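PDB 4WES: nitrogenase molybdenum-iron protein alpha chain from Clostridium pasteurianum, which forms part of the nitrogenase complex, in which dinitrogen is reduced to ammonium with electrons from ferredoxin, driven by ATP, on an iron-molybdenum-sulfur cluster. Local coordinates for residues A[313-316]-A[317-321]; A[224-227]-A[228-231]; A[293-296]-A[297-301]; A[322-325]-A[326-329]. All coordinates share one frame; numbering follows the deposited sequence.

Contact 1 (A[313-316]-A[317-321])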
ATOM      1  N   GLU A 313      32.097 -20.987 -31.845  1.00 14.70           N
ATOM      2  CA  GLU A 313      33.188 -20.609 -30.945  1.00 16.17           C
ATOM      3  C   GLU A 313      33.231 -19.102 -30.703  1.00 15.59           C
ATOM      4  O   GLU A 313      33.526 -18.660 -29.591  1.00 16.87           O
ATOM      5  CB  GLU A 313      34.529 -21.175 -31.420  1.00 17.19           C
ATOM      6  CG  GLU A 313      34.543 -22.692 -31.403  1.00 17.65           C
ATOM      7  CD  GLU A 313      34.340 -23.268 -30.017  1.00 17.77           C
ATOM      8  OE1 GLU A 313      33.661 -24.293 -29.896  1.00 18.96           O
ATOM      9  OE2 GLU A 313      34.859 -22.705 -29.033  1.00 19.80           O
ATOM     10  N   GLU A 314      32.941 -18.296 -31.725  1.00 15.62           N
ATOM     11  CA  GLU A 314      32.890 -16.844 -31.519  1.00 16.36           C
ATOM     12  C   GLU A 314      31.815 -16.481 -30.499  1.00 15.67           C
ATOM     13  O   GLU A 314      32.050 -15.643 -29.619  1.00 16.04           O
ATOM     14  CB  GLU A 314      32.594 -16.098 -32.820  1.00 19.12           C
ATOM     15  CG  GLU A 314      33.741 -16.159 -33.797  1.00 22.79           C
ATOM     16  CD  GLU A 314      33.408 -15.599 -35.163  1.00 25.05           C
ATOM     17  OE1 GLU A 314      32.221 -15.283 -35.451  1.00 26.61           O
ATOM     18  OE2 GLU A 314      34.377 -15.476 -35.941  1.00 30.35           O
ATOM     19  N   VAL A 315      30.622 -17.056 -30.649  1.00 14.81           N
ATOM     20  CA  VAL A 315      29.527 -16.725 -29.753  1.00 14.65           C
ATOM     21  C   VAL A 315      29.790 -17.207 -28.326  1.00 13.48           C
ATOM     22  O   VAL A 315      29.558 -16.467 -27.376  1.00 13.90           O
ATOM     23  CB  VAL A 315      28.192 -17.254 -30.313  1.00 14.38           C
ATOM     24  CG1 VAL A 315      27.071 -17.128 -29.300  1.00 15.45           C
ATOM     25  CG2 VAL A 315      27.835 -16.505 -31.607  1.00 16.62           C
ATOM     26  N   ILE A 316      30.304 -18.421 -28.188  1.00 13.44           N
ATOM     27  CA  ILE A 316      30.683 -18.934 -26.853  1.00 13.55           C
ATOM     28  C   ILE A 316      31.657 -17.952 -26.194  1.00 13.98           C
ATOM     29  O   ILE A 316      31.463 -17.553 -25.036  1.00 13.91           O
ATOM     30  CB  ILE A 316      31.286 -20.352 -26.934  1.00 13.30           C
ATOM     31  CG1 ILE A 316      30.195 -21.381 -27.249  1.00 13.70           C
ATOM     32  CG2 ILE A 316      31.993 -20.710 -25.634  1.00 15.13           C
ATOM     33  CD1 ILE A 316      30.737 -22.723 -27.622  1.00 14.66           C
ATOM     34  N   ALA A 317      32.694 -17.541 -26.920  1.00 14.45           N
ATOM     35  CA  ALA A 317      33.701 -16.694 -26.310  1.00 14.73           C
ATOM     36  C   ALA A 317      33.138 -15.335 -25.893  1.00 14.79           C
ATOM     37  O   ALA A 317      33.446 -14.847 -24.794  1.00 15.64           O
ATOM     38  CB  ALA A 317      34.866 -16.507 -27.256  1.00 16.26           C
ATOM     39  N   GLU A 318      32.293 -14.741 -26.745  1.00 14.00           N
ATOM     40  CA  GLU A 318      31.772 -13.426 -26.424  1.00 15.55           C
ATOM     41  C   GLU A 318      30.769 -13.499 -25.267  1.00 14.54           C
ATOM     42  O   GLU A 318      30.726 -12.622 -24.395  1.00 15.23           O
ATOM     43  CB  GLU A 318      31.176 -12.710 -27.622  1.00 23.55           C
ATOM     44  CG  GLU A 318      29.843 -13.133 -28.068  1.00 26.98           C
ATOM     45  CD  GLU A 318      29.479 -12.502 -29.380  1.00 29.60           C
ATOM     46  OE1 GLU A 318      30.301 -11.758 -29.949  1.00 42.93           O
ATOM     47  OE2 GLU A 318      28.398 -12.787 -29.861  1.00 27.12           O
ATOM     48  N   GLU A 319      29.929 -14.539 -25.255  1.00 13.34           N
ATOM     49  CA  GLU A 319      28.944 -14.703 -24.190  1.00 13.27           C
ATOM     50  C   GLU A 319      29.633 -14.924 -22.830  1.00 12.86           C
ATOM     51  O   GLU A 319      29.245 -14.343 -21.812  1.00 13.37           O
ATOM     52  CB  GLU A 319      28.010 -15.853 -24.529  1.00 13.06           C
ATOM     53  CG  GLU A 319      27.057 -15.590 -25.694  1.00 13.97           C
ATOM     54  CD  GLU A 319      25.942 -14.605 -25.384  1.00 15.14           C
ATOM     55  OE1 GLU A 319      25.478 -14.528 -24.214  1.00 16.48           O
ATOM     56  OE2 GLU A 319      25.420 -13.997 -26.341  1.00 17.78           O
ATOM     57  N   ILE A 320      30.674 -15.750 -22.818  1.00 11.77           N
ATOM     58  CA  ILE A 320      31.382 -16.026 -21.574  1.00 12.85           C
ATOM     59  C   ILE A 320      32.134 -14.774 -21.129  1.00 13.11           C
ATOM     60  O   ILE A 320      32.122 -14.426 -19.939  1.00 13.34           O
ATOM     61  CB  ILE A 320      32.297 -17.237 -21.710  1.00 13.76           C
ATOM     62  CG1 ILE A 320      31.452 -18.507 -21.830  1.00 15.04           C
ATOM     63  CG2 ILE A 320      33.274 -17.316 -20.521  1.00 16.11           C
ATOM     64  CD1 ILE A 320      32.235 -19.774 -22.008  1.00 17.25           C
ATOM     65  N   ALA A 321      32.767 -14.081 -22.063  1.00 13.78           N
ATOM     66  CA  ALA A 321      33.495 -12.870 -21.670  1.00 14.71           C
ATOM     67  C   ALA A 321      32.581 -11.873 -20.987  1.00 14.28           C
ATOM     68  O   ALA A 321      32.999 -11.192 -20.052  1.00 16.31           O
ATOM     69  CB  ALA A 321      34.220 -12.249 -22.859  1.00 16.36           C
TER
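V315 and E319, one helical turn apart, run side by side and point the same way. From E319 outward, CB lies over the V315 carbonyl and CG comes closer still, 3.1 Å from V315 O; CG also meets V315 CG1 at 3.9 Å. The chain then bends at chi2 (-72°), and the carboxylate it carries is held by K231 and R227 of helix 221-232, both salt-bridged to OE2. E318 takes another route to the same lysine: CG sits between the backbone N and the carbonyl carbon (chi1 77°), the chain beyond is extended, and OE2 passes V315 CG2 at 4.1 Å before it pairs with K231. Two acids on consecutive residues thus share one ammonium group.

On the side toward helix 289-303, I316 CG2 touches I320 CD1 at 3.8 Å, the two isoleucines lying alongside each other. E313 turns its carboxylate to R297 of that helix. Underneath run four i to i+4 backbone bonds, among them E319 N to V315 O at 2.9 Å. This is the regular alpha-helical pattern of an amphipathic helix, with apolar residues a turn apart packed on neighbouring helices and E313, E318 and E319 pairing with basic residues of those helices.

Contact 2 (A[224-227]-A[228-231])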
ATOM      1  N   GLU A 224      15.837 -17.367 -24.102  1.00  9.79           N
ATOM      2  CA  GLU A 224      17.272 -17.180 -23.901  1.00  9.86           C
ATOM      3  C   GLU A 224      18.088 -18.188 -24.717  1.00  9.94           C
ATOM      4  O   GLU A 224      19.113 -17.801 -25.296  1.00 12.29           O
ATOM      5  CB  GLU A 224      17.589 -17.226 -22.394  1.00 10.23           C
ATOM      6  CG  GLU A 224      19.075 -17.221 -22.078  1.00 10.89           C
ATOM      7  CD  GLU A 224      19.902 -16.042 -22.561  1.00 10.91           C
ATOM      8  OE1 GLU A 224      21.140 -16.170 -22.497  1.00 11.70           O
ATOM      9  OE2 GLU A 224      19.307 -15.008 -22.974  1.00 12.14           O
ATOM     10  N   MET A 225      17.686 -19.453 -24.751  1.00 10.18           N
ATOM     11  CA  MET A 225      18.295 -20.462 -25.624  0.51 11.01           C
ATOM     12  C   MET A 225      18.272 -19.975 -27.060  1.00 11.18           C
ATOM     13  O   MET A 225      19.258 -20.054 -27.812  1.00 12.44           O
ATOM     14  CB  MET A 225      17.501 -21.786 -25.559  0.51 10.72           C
ATOM     15  CG  MET A 225      17.558 -22.497 -24.212  0.51 11.97           C
ATOM     16  SD  MET A 225      16.570 -24.018 -24.188  0.51 17.82           S
ATOM     17  CE  MET A 225      16.349 -24.206 -22.430  0.51 16.87           C
ATOM     18  N   ASP A 226      17.066 -19.559 -27.475  1.00 10.53           N
ATOM     19  CA  ASP A 226      16.868 -19.177 -28.876  1.00 10.88           C
ATOM     20  C   ASP A 226      17.747 -18.015 -29.241  1.00 10.52           C
ATOM     21  O   ASP A 226      18.262 -17.929 -30.366  1.00 11.58           O
ATOM     22  CB  ASP A 226      15.398 -18.826 -29.162  1.00 11.08           C
ATOM     23  CG  ASP A 226      14.483 -20.022 -29.052  1.00 14.26           C
ATOM     24  OD1 ASP A 226      14.968 -21.158 -28.853  1.00 14.47           O
ATOM     25  OD2 ASP A 226      13.262 -19.793 -29.189  1.00 19.52           O
ATOM     26  N   ARG A 227      17.931 -17.052 -28.343  1.00 10.45           N
ATOM     27  CA  ARG A 227      18.774 -15.886 -28.623  1.00 10.13           C
ATOM     28  C   ARG A 227      20.161 -16.333 -29.073  1.00 11.34           C
ATOM     29  O   ARG A 227      20.706 -15.824 -30.076  1.00 12.58           O
ATOM     30  CB  ARG A 227      18.881 -15.041 -27.344  1.00 12.38           C
ATOM     31  CG  ARG A 227      19.695 -13.772 -27.508  1.00 11.98           C
ATOM     32  CD  ARG A 227      19.837 -13.009 -26.215  1.00 12.21           C
ATOM     33  NE  ARG A 227      20.630 -13.713 -25.226  1.00 11.98           N
ATOM     34  CZ  ARG A 227      21.960 -13.804 -25.225  1.00 11.97           C
ATOM     35  NH1 ARG A 227      22.672 -13.174 -26.156  1.00 13.07           N
ATOM     36  NH2 ARG A 227      22.588 -14.542 -24.326  1.00 12.00           N
ATOM     37  N   VAL A 228      20.736 -17.269 -28.328  1.00 11.41           N
ATOM     38  CA  VAL A 228      22.086 -17.749 -28.630  1.00 12.73           C
ATOM     39  C   VAL A 228      22.115 -18.617 -29.877  1.00 11.81           C
ATOM     40  O   VAL A 228      23.002 -18.480 -30.720  1.00 12.50           O
ATOM     41  CB  VAL A 228      22.718 -18.471 -27.410  1.00 17.03           C
ATOM     42  CG1 VAL A 228      24.037 -19.088 -27.729  1.00 21.43           C
ATOM     43  CG2 VAL A 228      22.908 -17.440 -26.329  1.00 28.41           C
ATOM     44  N   LEU A 229      21.137 -19.503 -30.029  1.00 11.44           N
ATOM     45  CA  LEU A 229      21.096 -20.378 -31.204  1.00 11.01           C
ATOM     46  C   LEU A 229      20.955 -19.552 -32.473  1.00 11.53           C
ATOM     47  O   LEU A 229      21.620 -19.839 -33.492  1.00 12.18           O
ATOM     48  CB  LEU A 229      19.939 -21.374 -31.074  1.00 11.08           C
ATOM     49  CG  LEU A 229      20.111 -22.419 -29.978  1.00 11.56           C
ATOM     50  CD1 LEU A 229      18.830 -23.217 -29.772  1.00 15.72           C
ATOM     51  CD2 LEU A 229      21.287 -23.317 -30.266  1.00 14.13           C
ATOM     52  N   GLU A 230      20.090 -18.546 -32.442  1.00 11.77           N
ATOM     53  CA  GLU A 230      19.893 -17.715 -33.620  1.00 12.94           C
ATOM     54  C   GLU A 230      21.139 -16.859 -33.918  1.00 12.61           C
ATOM     55  O   GLU A 230      21.451 -16.632 -35.113  1.00 14.31           O
ATOM     56  CB  GLU A 230      18.628 -16.858 -33.436  1.00 13.57           C
ATOM     57  CG  GLU A 230      17.389 -17.749 -33.507  1.00 15.27           C
ATOM     58  CD  GLU A 230      16.065 -17.110 -33.106  1.00 18.17           C
ATOM     59  OE1 GLU A 230      15.022 -17.768 -33.376  1.00 22.02           O
ATOM     60  OE2 GLU A 230      16.005 -15.973 -32.569  1.00 23.75           O
ATOM     61  N   LYS A 231      21.866 -16.412 -32.896  1.00 13.15           N
ATOM     62  CA  LYS A 231      23.122 -15.693 -33.128  1.00 14.78           C
ATOM     63  C   LYS A 231      24.150 -16.559 -33.875  1.00 13.68           C
ATOM     64  O   LYS A 231      24.884 -16.055 -34.732  1.00 15.62           O
ATOM     65  CB  LYS A 231      23.769 -15.256 -31.797  1.00 16.83           C
ATOM     66  CG  LYS A 231      23.327 -13.956 -31.202  1.00 23.70           C
ATOM     67  CD  LYS A 231      23.996 -13.746 -29.842  1.00 26.96           C
ATOM     68  CE  LYS A 231      25.438 -13.354 -29.998  1.00 24.06           C
ATOM     69  NZ  LYS A 231      25.932 -12.740 -28.736  1.00 22.26           N
TER
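R227 and V228 meet where the arginine folds back along the helix: V228 CG2 sits over one face of the guanidinium, offset toward its rim, 3.5 Å from R227 NH2. The same group is gripped in its own plane by E224, one turn earlier. R227 NE reaches E224 OE2 at 2.9 Å in a nearly straight bond (176°). R227 NH2 reaches E224 OE1 at 2.8 Å, which completes a side-on, two-pronged salt bridge. Both oxygens are met on the syn side, although the nitrogens stand somewhat out of the carboxylate plane, and OE1 has a second partner in the backbone N of R494. With CG anti to the backbone N (chi1 -178°) and a bend at chi3, the arginine brings its NE edge to the glutamate, and the two bonds fix the rotation of the guanidinium.

Helix 221-232 is the crossover helix of the beta-alpha-beta unit that links parallel strands 209-215 and 235-239. Its tight side carries V228 and L229, which pack on L296 of helix 289-303, and M225, which packs against E215 and F286.

K231 runs beside R227, its CD 4.0 Å from R227 NH1. Their cationic ends, R227 NH1 and K231 NZ, come within 4.2 Å of each other, but acids of helix 306-334 should offset the like charges. The looser side belongs to E230, exposed to solvent, whose extended chain passes over the D226 carbonyl, CG 3.3 Å from D226 O. E230 N bonds D226 O at 2.8 Å.

Contact 3 (A[293-296]-A[297-301])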
ATOM      1  N   VAL A 293      27.888 -24.963 -23.329  1.00 10.90           N
ATOM      2  CA  VAL A 293      29.064 -25.039 -24.201  0.52 10.13           C
ATOM      3  C   VAL A 293      29.157 -26.412 -24.869  1.00 11.51           C
ATOM      4  O   VAL A 293      29.387 -26.549 -26.070  1.00 12.29           O
ATOM      5  CB  VAL A 293      30.344 -24.722 -23.416  0.52  9.11           C
ATOM      6  CG1 VAL A 293      31.592 -25.054 -24.223  0.52  9.21           C
ATOM      7  CG2 VAL A 293      30.367 -23.266 -23.043  0.52 10.33           C
ATOM      8  N   GLU A 294      28.987 -27.453 -24.053  1.00 11.79           N
ATOM      9  CA  GLU A 294      29.038 -28.838 -24.567  1.00 12.04           C
ATOM     10  C   GLU A 294      27.917 -29.055 -25.592  1.00 11.65           C
ATOM     11  O   GLU A 294      28.151 -29.657 -26.647  1.00 13.18           O
ATOM     12  CB  GLU A 294      28.922 -29.855 -23.427  1.00 14.02           C
ATOM     13  CG  GLU A 294      28.850 -31.292 -23.875  1.00 19.71           C
ATOM     14  CD  GLU A 294      28.887 -32.271 -22.711  1.00 30.45           C
ATOM     15  OE1 GLU A 294      28.179 -32.052 -21.706  1.00 42.88           O
ATOM     16  OE2 GLU A 294      29.640 -33.257 -22.814  1.00 35.43           O
ATOM     17  N   THR A 295      26.716 -28.569 -25.278  1.00 11.32           N
ATOM     18  CA  THR A 295      25.579 -28.710 -26.185  1.00 11.08           C
ATOM     19  C   THR A 295      25.897 -28.053 -27.536  1.00 11.92           C
ATOM     20  O   THR A 295      25.691 -28.652 -28.599  1.00 12.15           O
ATOM     21  CB  THR A 295      24.341 -28.042 -25.574  1.00 11.44           C
ATOM     22  OG1 THR A 295      23.951 -28.723 -24.376  1.00 12.52           O
ATOM     23  CG2 THR A 295      23.186 -28.055 -26.568  1.00 12.46           C
ATOM     24  N   LEU A 296      26.347 -26.813 -27.510  1.00 11.04           N
ATOM     25  CA  LEU A 296      26.608 -26.080 -28.740  1.00 10.55           C
ATOM     26  C   LEU A 296      27.702 -26.769 -29.540  1.00 11.97           C
ATOM     27  O   LEU A 296      27.660 -26.829 -30.770  1.00 12.35           O
ATOM     28  CB  LEU A 296      26.983 -24.633 -28.435  1.00 12.11           C
ATOM     29  CG  LEU A 296      25.877 -23.781 -27.812  1.00 12.12           C
ATOM     30  CD1 LEU A 296      26.447 -22.412 -27.444  1.00 12.72           C
ATOM     31  CD2 LEU A 296      24.707 -23.628 -28.766  1.00 13.23           C
ATOM     32  N   ARG A 297      28.731 -27.270 -28.867  1.00 11.70           N
ATOM     33  CA  ARG A 297      29.800 -27.974 -29.554  1.00 12.61           C
ATOM     34  C   ARG A 297      29.326 -29.313 -30.140  1.00 12.82           C
ATOM     35  O   ARG A 297      29.721 -29.683 -31.246  1.00 14.23           O
ATOM     36  CB  ARG A 297      31.015 -28.133 -28.642  1.00 13.43           C
ATOM     37  CG  ARG A 297      31.730 -26.801 -28.423  1.00 13.44           C
ATOM     38  CD  ARG A 297      32.808 -26.871 -27.379  1.00 14.66           C
ATOM     39  NE  ARG A 297      33.512 -25.613 -27.369  1.00 15.68           N
ATOM     40  CZ  ARG A 297      34.331 -25.222 -26.401  1.00 16.72           C
ATOM     41  NH1 ARG A 297      34.494 -25.974 -25.321  1.00 18.01           N
ATOM     42  NH2 ARG A 297      34.954 -24.070 -26.510  1.00 18.46           N
ATOM     43  N   ASP A 298      28.423 -29.993 -29.449  1.00 12.90           N
ATOM     44  CA  ASP A 298      27.858 -31.235 -29.999  1.00 13.18           C
ATOM     45  C   ASP A 298      27.030 -30.949 -31.252  1.00 13.20           C
ATOM     46  O   ASP A 298      27.071 -31.699 -32.235  1.00 13.87           O
ATOM     47  CB  ASP A 298      26.964 -31.911 -28.962  1.00 13.99           C
ATOM     48  CG  ASP A 298      27.728 -32.620 -27.844  1.00 14.84           C
ATOM     49  OD1 ASP A 298      28.922 -32.915 -28.007  1.00 17.27           O
ATOM     50  OD2 ASP A 298      27.071 -32.971 -26.853  1.00 16.13           O
ATOM     51  N   MET A 299      26.245 -29.877 -31.187  1.00 12.67           N
ATOM     52  CA  MET A 299      25.408 -29.490 -32.321  1.00 12.75           C
ATOM     53  C   MET A 299      26.301 -29.175 -33.518  1.00 13.35           C
ATOM     54  O   MET A 299      26.040 -29.618 -34.649  1.00 14.53           O
ATOM     55  CB  MET A 299      24.580 -28.258 -31.991  1.00 13.60           C
ATOM     56  CG  MET A 299      23.503 -28.506 -30.978  1.00 13.38           C
ATOM     57  SD  MET A 299      22.660 -26.979 -30.532  1.00 15.37           S
ATOM     58  CE  MET A 299      21.802 -26.664 -32.071  1.00 15.35           C
ATOM     59  N   ALA A 300      27.391 -28.437 -33.306  1.00 13.63           N
ATOM     60  CA  ALA A 300      28.283 -28.068 -34.396  1.00 14.40           C
ATOM     61  C   ALA A 300      28.933 -29.317 -34.997  1.00 14.39           C
ATOM     62  O   ALA A 300      29.103 -29.416 -36.208  1.00 16.30           O
ATOM     63  CB  ALA A 300      29.346 -27.100 -33.915  1.00 15.48           C
ATOM     64  N   LYS A 301      29.270 -30.296 -34.168  1.00 13.95           N
ATOM     65  CA  LYS A 301      29.813 -31.544 -34.676  1.00 15.42           C
ATOM     66  C   LYS A 301      28.816 -32.270 -35.585  1.00 15.74           C
ATOM     67  O   LYS A 301      29.194 -32.827 -36.614  1.00 16.56           O
ATOM     68  CB  LYS A 301      30.251 -32.457 -33.540  1.00 15.94           C
ATOM     69  CG  LYS A 301      31.529 -31.999 -32.849  1.00 16.24           C
ATOM     70  CD  LYS A 301      31.832 -32.746 -31.566  1.00 19.64           C
ATOM     71  CE  LYS A 301      33.007 -32.097 -30.861  1.00 25.75           C
ATOM     72  NZ  LYS A 301      33.299 -32.751 -29.573  1.00 29.20           N
TER
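E294 O is the acceptor of the shortest bond here, 2.8 Å from D298 N. The D298 side chain crowds the same carbonyl, its CG 3.2 Å from E294 O, and the carboxylate then runs alongside E294, with OD2 3.9 Å from E294 CG. The two carboxylate planes are turned 36° against each other, and their nearest charged oxygens, E294 OE2 and D298 OD2, stay 4.8 Å apart. That proximity of like charges may raise the pKa of the buried D298 slightly; E294 is exposed, where solvent should screen its charge.

V293 and R297 lie side by side, pointing the same way. The arginine is extended from CG to NE, which lays CB and CG against the V293 carbonyl and the rest beside CG1. One of the two deposited V293 positions puts CG1 over a face of the guanidinium, toward the rim, though so close an approach is doubtful. The polar partner of R297 is E313.

On another side of the helix, T295 and M299 run alongside each other: T295 CG2 meets M299 SD at 4.1 Å, and M299 CG lies 3.2 Å from T295 O. The hydroxyl of T295 is engaged with the backbone at G291 and N285. L296 CD2 approaches the same sulfur at 4.3 Å.

Helix 289-303 is thereby wedged between two others: L296 packs on V228 and L229 of helix 221-232 and M299 on L229, while V293, L296 and A300 face helix 306-334, and T295 meets C284 and F286 in the loop that follows strand 281-283.

Contact 4 (A[322-325]-A[326-329])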
ATOM      1  N   ALA A 322      31.346 -11.769 -21.444  1.00 13.45           N
ATOM      2  CA  ALA A 322      30.410 -10.810 -20.907  1.00 14.06           C
ATOM      3  C   ALA A 322      29.978 -11.122 -19.469  1.00 14.90           C
ATOM      4  O   ALA A 322      29.543 -10.226 -18.758  1.00 17.15           O
ATOM      5  CB  ALA A 322      29.184 -10.699 -21.785  1.00 15.17           C
ATOM      6  N   ILE A 323      30.103 -12.371 -19.043  1.00 12.64           N
ATOM      7  CA  ILE A 323      29.615 -12.782 -17.739  1.00 12.58           C
ATOM      8  C   ILE A 323      30.705 -13.308 -16.808  1.00 11.53           C
ATOM      9  O   ILE A 323      30.403 -13.681 -15.656  1.00 11.89           O
ATOM     10  CB  ILE A 323      28.473 -13.809 -17.868  1.00 13.27           C
ATOM     11  CG1 ILE A 323      28.952 -15.128 -18.461  1.00 13.02           C
ATOM     12  CG2 ILE A 323      27.320 -13.222 -18.643  1.00 14.03           C
ATOM     13  CD1 ILE A 323      27.907 -16.230 -18.452  1.00 13.51           C
ATOM     14  N   GLN A 324      31.947 -13.381 -17.274  1.00 12.75           N
ATOM     15  CA  GLN A 324      32.976 -14.046 -16.480  1.00 13.64           C
ATOM     16  C   GLN A 324      33.174 -13.429 -15.099  1.00 12.91           C
ATOM     17  O   GLN A 324      33.400 -14.149 -14.130  1.00 13.45           O
ATOM     18  CB  GLN A 324      34.305 -14.154 -17.246  1.00 15.05           C
ATOM     19  CG  GLN A 324      35.326 -15.029 -16.516  1.00 17.44           C
ATOM     20  CD  GLN A 324      34.919 -16.488 -16.480  1.00 17.16           C
ATOM     21  OE1 GLN A 324      34.658 -17.112 -17.522  1.00 20.24           O
ATOM     22  NE2 GLN A 324      34.862 -17.048 -15.308  1.00 17.98           N
ATOM     23  N   ASP A 325      33.050 -12.108 -14.986  1.00 12.68           N
ATOM     24  CA  ASP A 325      33.155 -11.478 -13.671  1.00 13.84           C
ATOM     25  C   ASP A 325      32.074 -11.977 -12.719  1.00 12.34           C
ATOM     26  O   ASP A 325      32.319 -12.182 -11.521  1.00 13.74           O
ATOM     27  CB  ASP A 325      33.111  -9.974 -13.761  1.00 15.69           C
ATOM     28  CG  ASP A 325      34.332  -9.356 -14.379  1.00 20.60           C
ATOM     29  OD1 ASP A 325      35.366 -10.018 -14.527  1.00 23.32           O
ATOM     30  OD2 ASP A 325      34.231  -8.135 -14.681  1.00 26.96           O
ATOM     31  N   ASP A 326      30.852 -12.143 -13.208  1.00 11.98           N
ATOM     32  CA  ASP A 326      29.774 -12.703 -12.397  1.00 12.11           C
ATOM     33  C   ASP A 326      30.100 -14.135 -12.007  1.00 11.17           C
ATOM     34  O   ASP A 326      29.920 -14.533 -10.857  1.00 10.91           O
ATOM     35  CB  ASP A 326      28.447 -12.672 -13.167  1.00 13.05           C
ATOM     36  CG  ASP A 326      27.961 -11.274 -13.483  1.00 15.78           C
ATOM     37  OD1 ASP A 326      27.393 -10.619 -12.615  1.00 16.51           O
ATOM     38  OD2 ASP A 326      28.094 -10.855 -14.683  1.00 20.65           O
ATOM     39  N   LEU A 327      30.552 -14.937 -12.981  1.00 11.15           N
ATOM     40  CA  LEU A 327      30.870 -16.328 -12.702  1.00 11.83           C
ATOM     41  C   LEU A 327      31.912 -16.424 -11.613  1.00 11.29           C
ATOM     42  O   LEU A 327      31.836 -17.303 -10.724  1.00 11.85           O
ATOM     43  CB  LEU A 327      31.371 -17.048 -13.950  1.00 11.72           C
ATOM     44  CG  LEU A 327      30.427 -17.021 -15.160  1.00 11.95           C
ATOM     45  CD1 LEU A 327      31.041 -17.805 -16.308  1.00 13.36           C
ATOM     46  CD2 LEU A 327      29.079 -17.565 -14.802  1.00 13.44           C
ATOM     47  N   ASP A 328      32.929 -15.585 -11.668  1.00 11.34           N
ATOM     48  CA  ASP A 328      34.004 -15.586 -10.641  1.00 11.79           C
ATOM     49  C   ASP A 328      33.436 -15.269  -9.268  1.00 12.32           C
ATOM     50  O   ASP A 328      33.826 -15.873  -8.258  1.00 13.04           O
ATOM     51  CB  ASP A 328      35.079 -14.562 -10.991  1.00 13.49           C
ATOM     52  CG  ASP A 328      35.903 -14.909 -12.212  1.00 16.23           C
ATOM     53  OD1 ASP A 328      36.565 -13.975 -12.731  1.00 19.07           O
ATOM     54  OD2 ASP A 328      35.856 -16.062 -12.710  1.00 16.91           O
ATOM     55  N   TYR A 329      32.517 -14.314  -9.208  1.00 11.29           N
ATOM     56  CA  TYR A 329      31.863 -13.917  -7.968  1.00 11.28           C
ATOM     57  C   TYR A 329      31.044 -15.060  -7.392  1.00 11.22           C
ATOM     58  O   TYR A 329      31.110 -15.310  -6.189  1.00 11.29           O
ATOM     59  CB  TYR A 329      30.987 -12.701  -8.238  1.00 12.80           C
ATOM     60  CG  TYR A 329      30.159 -12.188  -7.080  1.00 12.39           C
ATOM     61  CD1 TYR A 329      30.760 -11.485  -6.056  1.00 15.33           C
ATOM     62  CD2 TYR A 329      28.794 -12.326  -7.058  1.00 14.10           C
ATOM     63  CE1 TYR A 329      30.038 -10.975  -5.019  1.00 19.81           C
ATOM     64  CE2 TYR A 329      28.050 -11.820  -5.998  1.00 16.16           C
ATOM     65  CZ  TYR A 329      28.686 -11.136  -4.987  1.00 19.70           C
ATOM     66  OH  TYR A 329      27.973 -10.620  -3.919  1.00 26.34           O
TER
HETATM   67  O   HOH W   1      30.197 -10.011 -15.639  1.00 26.45           O
HETATM   68  O   HOH W   2      36.583 -12.198 -15.124  1.00 36.13           O
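The Q324 amide and the D328 carboxylate are the flat groups that meet, their planes 40° apart and the side chains crossing at about a right angle. Q324 NE2 donates to D328 OD2 at 3.0 Å; the acceptor lies in the amide plane, whereas the donor stands above the carboxylate plane, 41° out of it. CG of Q324 is anti to the backbone N and the chain bends at chi2 (68°), which swings the amide forward over the following turn, where NE2 also passes L327 CB at 3.7 Å.

The other oxygen of D328 is joined to D325 through a water, which donates 2.6 Å to D325 OD1 and 3.0 Å to D328 OD1. It bridges two carboxylates whose OD1 atoms are 4.5 Å apart, which probably eases their mutual repulsion. A second water donates to A322 O and D326 OD2 and accepts from D326 N.

On the apolar side, I323 CG1 meets L327 CD1 at 4.0 Å. That side faces helix 492-507: I323 touches V497, L327 touches V496 and Y329 touches V504. D325, D328 and the water between them lie on the exposed side, while D326 reaches helix 492-507, touching V497 and bonding H501 through OD1.

Overall arrangement
From the N terminus, contact 2 comes first, on helix 221-232, then contact 3 on helix 289-303, and finally contacts 1 and 4 in succession on the long helix 306-334. Each is a local turn-to-turn contact, so none closes a long loop, and they run in series without nesting or crossing. Contacts 1, 2 and 3 touch one another pairwise, their centres 12 to 13 Å apart, and bring three helices into one bundle. Contact 4 directly continues contact 1 but touches neither contact 2 nor contact 3; it extends the long helix along helix 492-507. The bundle thus ties the crossover helix between strands 209-215 and 235-239 to helices 289-303 and 306-334.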